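Long-range contact in glycosyltransferase Gtf1 (Streptococcus pneumoniae, PDB 4PQG), which is a glycosyltransferase of the GT-B fold that also carries an extended antiparallel beta-sheet domain: residues 96-110 with 114-128. Numbering follows the deposited sequence.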
loop_
_atom_site.group_PDB
_atom_site.type_symbol
_atom_site.label_atom_id
_atom_site.label_comp_id
_atom_site.label_asym_id
_atom_site.label_seq_id
_atom_site.Cartn_x
_atom_site.Cartn_y
_atom_site.Cartn_z
ATOM N N PHE A 96 5.786 3.119 -34.936
ATOM C CA PHE A 96 7.113 2.866 -35.479
ATOM C C PHE A 96 6.993 2.570 -36.976
ATOM O O PHE A 96 5.905 2.295 -37.475
ATOM C CB PHE A 96 7.803 1.744 -34.685
ATOM C CG PHE A 96 7.708 1.927 -33.181
ATOM C CD1 PHE A 96 8.508 2.869 -32.515
ATOM C CD2 PHE A 96 6.798 1.184 -32.423
ATOM C CE1 PHE A 96 8.416 3.042 -31.135
ATOM C CE2 PHE A 96 6.702 1.365 -31.043
ATOM C CZ PHE A 96 7.508 2.295 -30.398
ATOM N N GLY A 97 8.095 2.674 -37.707
ATOM C CA GLY A 97 8.063 2.395 -39.148
ATOM C C GLY A 97 7.606 0.982 -39.464
ATOM O O GLY A 97 7.725 0.090 -38.629
ATOM N N GLY A 98 7.087 0.778 -40.672
ATOM C CA GLY A 98 6.538 -0.521 -41.074
ATOM C C GLY A 98 7.577 -1.549 -41.480
ATOM O O GLY A 98 8.775 -1.365 -41.254
ATOM N N GLU A 99 7.098 -2.643 -42.068
ATOM C CA GLU A 99 7.936 -3.695 -42.670
ATOM C C GLU A 99 8.499 -4.718 -41.675
ATOM O O GLU A 99 9.714 -4.912 -41.566
ATOM C CB GLU A 99 9.042 -3.097 -43.557
ATOM C CG GLU A 99 8.536 -2.245 -44.718
ATOM C CD GLU A 99 8.048 -3.071 -45.901
ATOM O OE1 GLU A 99 8.644 -2.949 -46.995
ATOM O OE2 GLU A 99 7.073 -3.842 -45.742
ATOM N N GLU A 100 7.582 -5.385 -40.974
ATOM C CA GLU A 100 7.902 -6.427 -40.001
ATOM C C GLU A 100 8.347 -7.709 -40.696
ATOM O O GLU A 100 7.687 -8.170 -41.616
ATOM C CB GLU A 100 6.679 -6.723 -39.128
ATOM C CG GLU A 100 6.871 -7.925 -38.216
ATOM C CD GLU A 100 5.578 -8.465 -37.642
ATOM O OE1 GLU A 100 4.545 -7.755 -37.690
ATOM O OE2 GLU A 100 5.608 -9.609 -37.142
ATOM N N SER A 101 9.449 -8.293 -40.240
ATOM C CA SER A 101 9.925 -9.551 -40.809
ATOM C C SER A 101 9.439 -10.772 -40.032
ATOM O O SER A 101 8.959 -11.744 -40.626
ATOM C CB SER A 101 11.447 -9.559 -40.929
ATOM O OG SER A 101 12.056 -9.520 -39.660
ATOM N N HIS A 102 9.544 -10.720 -38.707
ATOM C CA HIS A 102 9.150 -11.844 -37.854
ATOM C C HIS A 102 9.134 -11.432 -36.412
ATOM O O HIS A 102 9.580 -10.336 -36.071
ATOM C CB HIS A 102 10.110 -13.017 -38.038
ATOM C CG HIS A 102 11.520 -12.725 -37.589
ATOM N ND1 HIS A 102 12.314 -11.830 -38.218
ATOM C CD2 HIS A 102 12.272 -13.249 -36.536
ATOM C CE1 HIS A 102 13.515 -11.785 -37.603
ATOM N NE2 HIS A 102 13.489 -12.652 -36.574
ATOM N N ARG A 103 8.637 -12.321 -35.556
ATOM C CA ARG A 103 8.531 -12.052 -34.126
ATOM C C ARG A 103 9.241 -13.098 -33.270
ATOM O O ARG A 103 9.671 -14.147 -33.764
ATOM C CB ARG A 103 7.063 -11.987 -33.715
ATOM C CG ARG A 103 6.219 -11.168 -34.662
ATOM C CD ARG A 103 4.786 -11.070 -34.204
ATOM N NE ARG A 103 4.164 -9.923 -34.847
ATOM C CZ ARG A 103 2.975 -9.431 -34.531
ATOM N NH1 ARG A 103 2.249 -9.992 -33.569
ATOM N NH2 ARG A 103 2.512 -8.370 -35.180
ATOM N N GLU A 104 9.383 -12.782 -31.986
ATOM C CA GLU A 104 9.725 -13.762 -30.965
ATOM C C GLU A 104 8.876 -13.449 -29.746
ATOM O O GLU A 104 8.776 -12.293 -29.331
ATOM C CB GLU A 104 11.202 -13.684 -30.587
ATOM C CG GLU A 104 12.135 -14.447 -31.500
ATOM C CD GLU A 104 13.569 -13.965 -31.398
ATOM O OE1 GLU A 104 14.305 -14.113 -32.399
ATOM O OE2 GLU A 104 13.963 -13.428 -30.329
ATOM N N LYS A 105 8.250 -14.476 -29.189
ATOM C CA LYS A 105 7.483 -14.329 -27.967
ATOM C C LYS A 105 8.121 -15.136 -26.845
ATOM O O LYS A 105 8.648 -16.225 -27.068
ATOM C CB LYS A 105 6.042 -14.760 -28.187
ATOM C CG LYS A 105 5.071 -14.242 -27.147
ATOM C CD LYS A 105 3.652 -14.574 -27.562
ATOM C CE LYS A 105 2.641 -14.090 -26.544
ATOM N NZ LYS A 105 2.787 -14.792 -25.236
ATOM N N ASN A 106 8.087 -14.564 -25.648
ATOM C CA ASN A 106 8.603 -15.193 -24.451
ATOM C C ASN A 106 7.783 -14.647 -23.291
ATOM O O ASN A 106 8.102 -13.589 -22.741
ATOM C CB ASN A 106 10.087 -14.871 -24.283
ATOM C CG ASN A 106 10.775 -15.762 -23.266
ATOM O OD1 ASN A 106 10.177 -16.189 -22.275
ATOM N ND2 ASN A 106 12.053 -16.045 -23.507
ATOM N N GLY A 107 6.708 -15.357 -22.949
ATOM C CA GLY A 107 5.742 -14.884 -21.958
ATOM C C GLY A 107 5.104 -13.578 -22.410
ATOM O O GLY A 107 4.542 -13.499 -23.508
ATOM N N LYS A 108 5.221 -12.551 -21.569
ATOM C CA LYS A 108 4.660 -11.215 -21.839
ATOM C C LYS A 108 5.551 -10.360 -22.760
ATOM O O LYS A 108 5.181 -9.239 -23.123
ATOM C CB LYS A 108 4.452 -10.461 -20.522
ATOM C CG LYS A 108 3.337 -10.997 -19.643
ATOM C CD LYS A 108 3.326 -10.294 -18.300
ATOM C CE LYS A 108 2.168 -10.776 -17.448
ATOM N NZ LYS A 108 2.123 -10.014 -16.173
ATOM N N VAL A 109 6.728 -10.875 -23.112
ATOM C CA VAL A 109 7.695 -10.117 -23.893
ATOM C C VAL A 109 7.623 -10.511 -25.375
ATOM O O VAL A 109 7.977 -11.635 -25.747
ATOM C CB VAL A 109 9.109 -10.284 -23.324
ATOM C CG1 VAL A 109 10.106 -9.419 -24.079
ATOM C CG2 VAL A 109 9.122 -9.951 -21.828
ATOM N N LEU A 110 7.109 -9.599 -26.203
ATOM C CA LEU A 110 6.999 -9.826 -27.645
ATOM C C LEU A 110 7.951 -8.922 -28.413
ATOM O O LEU A 110 7.810 -7.691 -28.412
ATOM C CB LEU A 110 5.558 -9.627 -28.126
ATOM C CG LEU A 110 5.210 -9.965 -29.586
ATOM C CD1 LEU A 110 5.157 -11.478 -29.821
ATOM C CD2 LEU A 110 3.880 -9.335 -29.994
ATOM N N PHE A 114 12.329 -6.441 -37.884
ATOM C CA PHE A 114 12.089 -5.799 -39.155
ATOM C C PHE A 114 13.154 -6.214 -40.175
ATOM O O PHE A 114 14.201 -6.778 -39.813
ATOM C CB PHE A 114 12.027 -4.277 -38.970
ATOM C CG PHE A 114 10.842 -3.819 -38.157
ATOM C CD1 PHE A 114 9.668 -3.407 -38.779
ATOM C CD2 PHE A 114 10.888 -3.813 -36.761
ATOM C CE1 PHE A 114 8.567 -2.998 -38.036
ATOM C CE2 PHE A 114 9.790 -3.400 -36.016
ATOM C CZ PHE A 114 8.627 -3.003 -36.654
ATOM N N PHE A 115 12.860 -5.960 -41.450
ATOM C CA PHE A 115 13.813 -6.224 -42.532
ATOM C C PHE A 115 14.983 -5.260 -42.463
ATOM O O PHE A 115 16.121 -5.644 -42.741
ATOM C CB PHE A 115 13.123 -6.160 -43.885
ATOM C CG PHE A 115 12.132 -7.259 -44.092
ATOM C CD1 PHE A 115 12.566 -8.561 -44.345
ATOM C CD2 PHE A 115 10.768 -7.005 -44.012
ATOM C CE1 PHE A 115 11.653 -9.586 -44.526
ATOM C CE2 PHE A 115 9.847 -8.026 -44.196
ATOM C CZ PHE A 115 10.291 -9.320 -44.455
ATOM N N ASP A 116 14.693 -4.010 -42.099
ATOM C CA ASP A 116 15.717 -3.124 -41.571
ATOM C C ASP A 116 16.279 -3.833 -40.325
ATOM O O ASP A 116 15.701 -3.774 -39.233
ATOM C CB ASP A 116 15.120 -1.751 -41.229
ATOM C CG ASP A 116 16.180 -0.715 -40.838
ATOM O OD1 ASP A 116 17.255 -1.102 -40.315
ATOM O OD2 ASP A 116 15.930 0.495 -41.051
ATOM N N GLN A 117 17.395 -4.533 -40.527
ATOM C CA GLN A 117 18.037 -5.353 -39.497
ATOM C C GLN A 117 18.465 -4.530 -38.279
ATOM O O GLN A 117 18.678 -5.073 -37.190
ATOM C CB GLN A 117 19.269 -6.044 -40.090
ATOM C CG GLN A 117 19.576 -7.403 -39.491
ATOM C CD GLN A 117 18.909 -8.534 -40.255
ATOM O OE1 GLN A 117 19.585 -9.440 -40.744
ATOM N NE2 GLN A 117 17.581 -8.484 -40.373
ATOM N N ASP A 118 18.587 -3.221 -38.477
ATOM C CA ASP A 118 19.040 -2.323 -37.427
ATOM C C ASP A 118 17.984 -2.010 -36.368
ATOM O O ASP A 118 18.334 -1.591 -35.272
ATOM C CB ASP A 118 19.581 -1.029 -38.037
ATOM C CG ASP A 118 20.853 -1.248 -38.840
ATOM O OD1 ASP A 118 21.650 -2.146 -38.477
ATOM O OD2 ASP A 118 21.058 -0.505 -39.825
ATOM N N LYS A 119 16.709 -2.218 -36.682
ATOM C CA LYS A 119 15.650 -1.840 -35.758
ATOM C C LYS A 119 14.737 -2.989 -35.310
ATOM O O LYS A 119 14.380 -3.853 -36.106
ATOM C CB LYS A 119 14.844 -0.648 -36.313
ATOM C CG LYS A 119 13.590 -0.976 -37.123
ATOM C CD LYS A 119 13.091 0.251 -37.883
ATOM C CE LYS A 119 11.712 0.047 -38.501
ATOM N NZ LYS A 119 10.580 0.212 -37.540
ATOM N N PHE A 120 14.392 -2.998 -34.023
ATOM C CA PHE A 120 13.315 -3.847 -33.509
ATOM C C PHE A 120 12.501 -3.164 -32.402
ATOM O O PHE A 120 12.971 -2.215 -31.771
ATOM C CB PHE A 120 13.822 -5.232 -33.064
ATOM C CG PHE A 120 14.810 -5.214 -31.924
ATOM C CD1 PHE A 120 14.376 -5.137 -30.595
ATOM C CD2 PHE A 120 16.177 -5.347 -32.171
ATOM C CE1 PHE A 120 15.293 -5.148 -29.544
ATOM C CE2 PHE A 120 17.098 -5.364 -31.123
ATOM C CZ PHE A 120 16.653 -5.261 -29.806
ATOM N N VAL A 121 11.281 -3.650 -32.192
ATOM C CA VAL A 121 10.388 -3.147 -31.159
ATOM C C VAL A 121 10.109 -4.291 -30.196
ATOM O O VAL A 121 9.766 -5.401 -30.625
ATOM C CB VAL A 121 9.051 -2.651 -31.759
ATOM C CG1 VAL A 121 8.113 -2.160 -30.670
ATOM C CG2 VAL A 121 9.291 -1.549 -32.780
ATOM N N THR A 122 10.279 -4.036 -28.899
ATOM C CA THR A 122 9.873 -5.004 -27.884
ATOM C C THR A 122 8.591 -4.516 -27.220
ATOM O O THR A 122 8.549 -3.413 -26.653
ATOM C CB THR A 122 10.991 -5.246 -26.853
ATOM O OG1 THR A 122 12.215 -5.534 -27.542
ATOM C CG2 THR A 122 10.636 -6.405 -25.917
ATOM N N CYS A 123 7.539 -5.324 -27.329
ATOM C CA CYS A 123 6.274 -5.043 -26.675
ATOM C C CYS A 123 6.151 -5.817 -25.376
ATOM O O CYS A 123 6.475 -7.017 -25.306
ATOM C CB CYS A 123 5.087 -5.388 -27.578
ATOM S SG CYS A 123 4.991 -4.440 -29.118
ATOM N N TYR A 124 5.670 -5.121 -24.354
ATOM C CA TYR A 124 5.403 -5.726 -23.063
ATOM C C TYR A 124 3.903 -5.837 -22.881
ATOM O O TYR A 124 3.199 -4.848 -22.661
ATOM C CB TYR A 124 6.094 -4.947 -21.935
ATOM C CG TYR A 124 7.605 -5.061 -22.015
ATOM C CD1 TYR A 124 8.293 -6.030 -21.281
ATOM C CD2 TYR A 124 8.343 -4.234 -22.870
ATOM C CE1 TYR A 124 9.680 -6.146 -21.369
ATOM C CE2 TYR A 124 9.723 -4.351 -22.973
ATOM C CZ TYR A 124 10.384 -5.304 -22.224
ATOM O OH TYR A 124 11.753 -5.402 -22.322
ATOM N N LEU A 125 3.420 -7.066 -23.004
ATOM C CA LEU A 125 1.997 -7.366 -23.014
ATOM C C LEU A 125 1.407 -7.350 -21.621
ATOM O O LEU A 125 2.085 -7.726 -20.660
ATOM C CB LEU A 125 1.754 -8.743 -23.660
ATOM C CG LEU A 125 2.218 -8.875 -25.113
ATOM C CD1 LEU A 125 2.596 -10.318 -25.415
ATOM C CD2 LEU A 125 1.156 -8.358 -26.071
ATOM N N VAL A 126 0.149 -6.914 -21.518
ATOM C CA VAL A 126 -0.582 -6.943 -20.257
ATOM C C VAL A 126 -0.748 -8.408 -19.861
ATOM O O VAL A 126 -0.514 -8.777 -18.713
ATOM C CB VAL A 126 -1.981 -6.277 -20.377
ATOM C CG1 VAL A 126 -2.747 -6.317 -19.057
ATOM C CG2 VAL A 126 -1.854 -4.835 -20.831
ATOM N N ASP A 127 -1.119 -9.227 -20.845
ATOM C CA ASP A 127 -1.481 -10.628 -20.641
ATOM C C ASP A 127 -0.799 -11.461 -21.732
ATOM O O ASP A 127 -0.987 -11.203 -22.928
ATOM C CB ASP A 127 -3.007 -10.748 -20.726
ATOM C CG ASP A 127 -3.534 -12.140 -20.360
ATOM O OD1 ASP A 127 -2.930 -13.168 -20.739
ATOM O OD2 ASP A 127 -4.592 -12.190 -19.703
ATOM N N GLU A 128 -0.005 -12.448 -21.311
ATOM C CA GLU A 128 0.735 -13.340 -22.235
ATOM C C GLU A 128 -0.131 -13.896 -23.365
ATOM O O GLU A 128 0.367 -14.150 -24.455
ATOM C CB GLU A 128 1.375 -14.525 -21.496
ATOM C CG GLU A 128 2.241 -14.179 -20.296
ATOM C CD GLU A 128 1.468 -14.105 -18.979
ATOM O OE1 GLU A 128 0.454 -13.371 -18.884
ATOM O OE2 GLU A 128 1.897 -14.776 -18.015
HETATM O O HOH W 1 0.166 -7.363 -16.713
#
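Leu110 and Cys123 form an antiparallel hydrogen-bonded pair: Leu110 N reaches Cys123 O at 2.8 Å, and Cys123 N returns to Leu110 O. Two residues along each strand, past the non-hydrogen-bonded pair Val109-Tyr124, Leu125 N meets Lys108 O at 2.8 Å, nearly straight at 175°. This register defines the hairpin of strands 109-114 and 119-125 in the extended beta-sheet domain. Its tightly packed face holds Leu110, whose CB lies 4.1 Å from Leu125 CD1; Val89 of helix 89-93 touches Leu110, and Val92 touches Cys123.

At the other end, Lys119 bends at its last torsion (chi4 80°), and NZ sits 3.7 Å above the Phe114 ring, over its centre. From there NZ gives a hydrogen bond to Gly97 O, arriving 45° out of the carbonyl plane. The exposed Phe115 ring takes Ser101 CB over one face, 3.6 Å from its centroid.

The solvent side is looser. Lys108 extends past Glu128, CE being 3.4 Å from OE1, yet a water bridges its NZ, weakly, to Val126 O. Lys105 NZ gives hydrogen bonds to Glu128 O at 2.6 Å and, within its own segment, to Gly107 O at 2.8 Å. Backbone pairing and apolar cover thus fix the hairpin, while Lys105 and Lys119 tie the flanking loops directly through carbonyl oxygens; any Lys108-Glu128 attraction is probably longer-range.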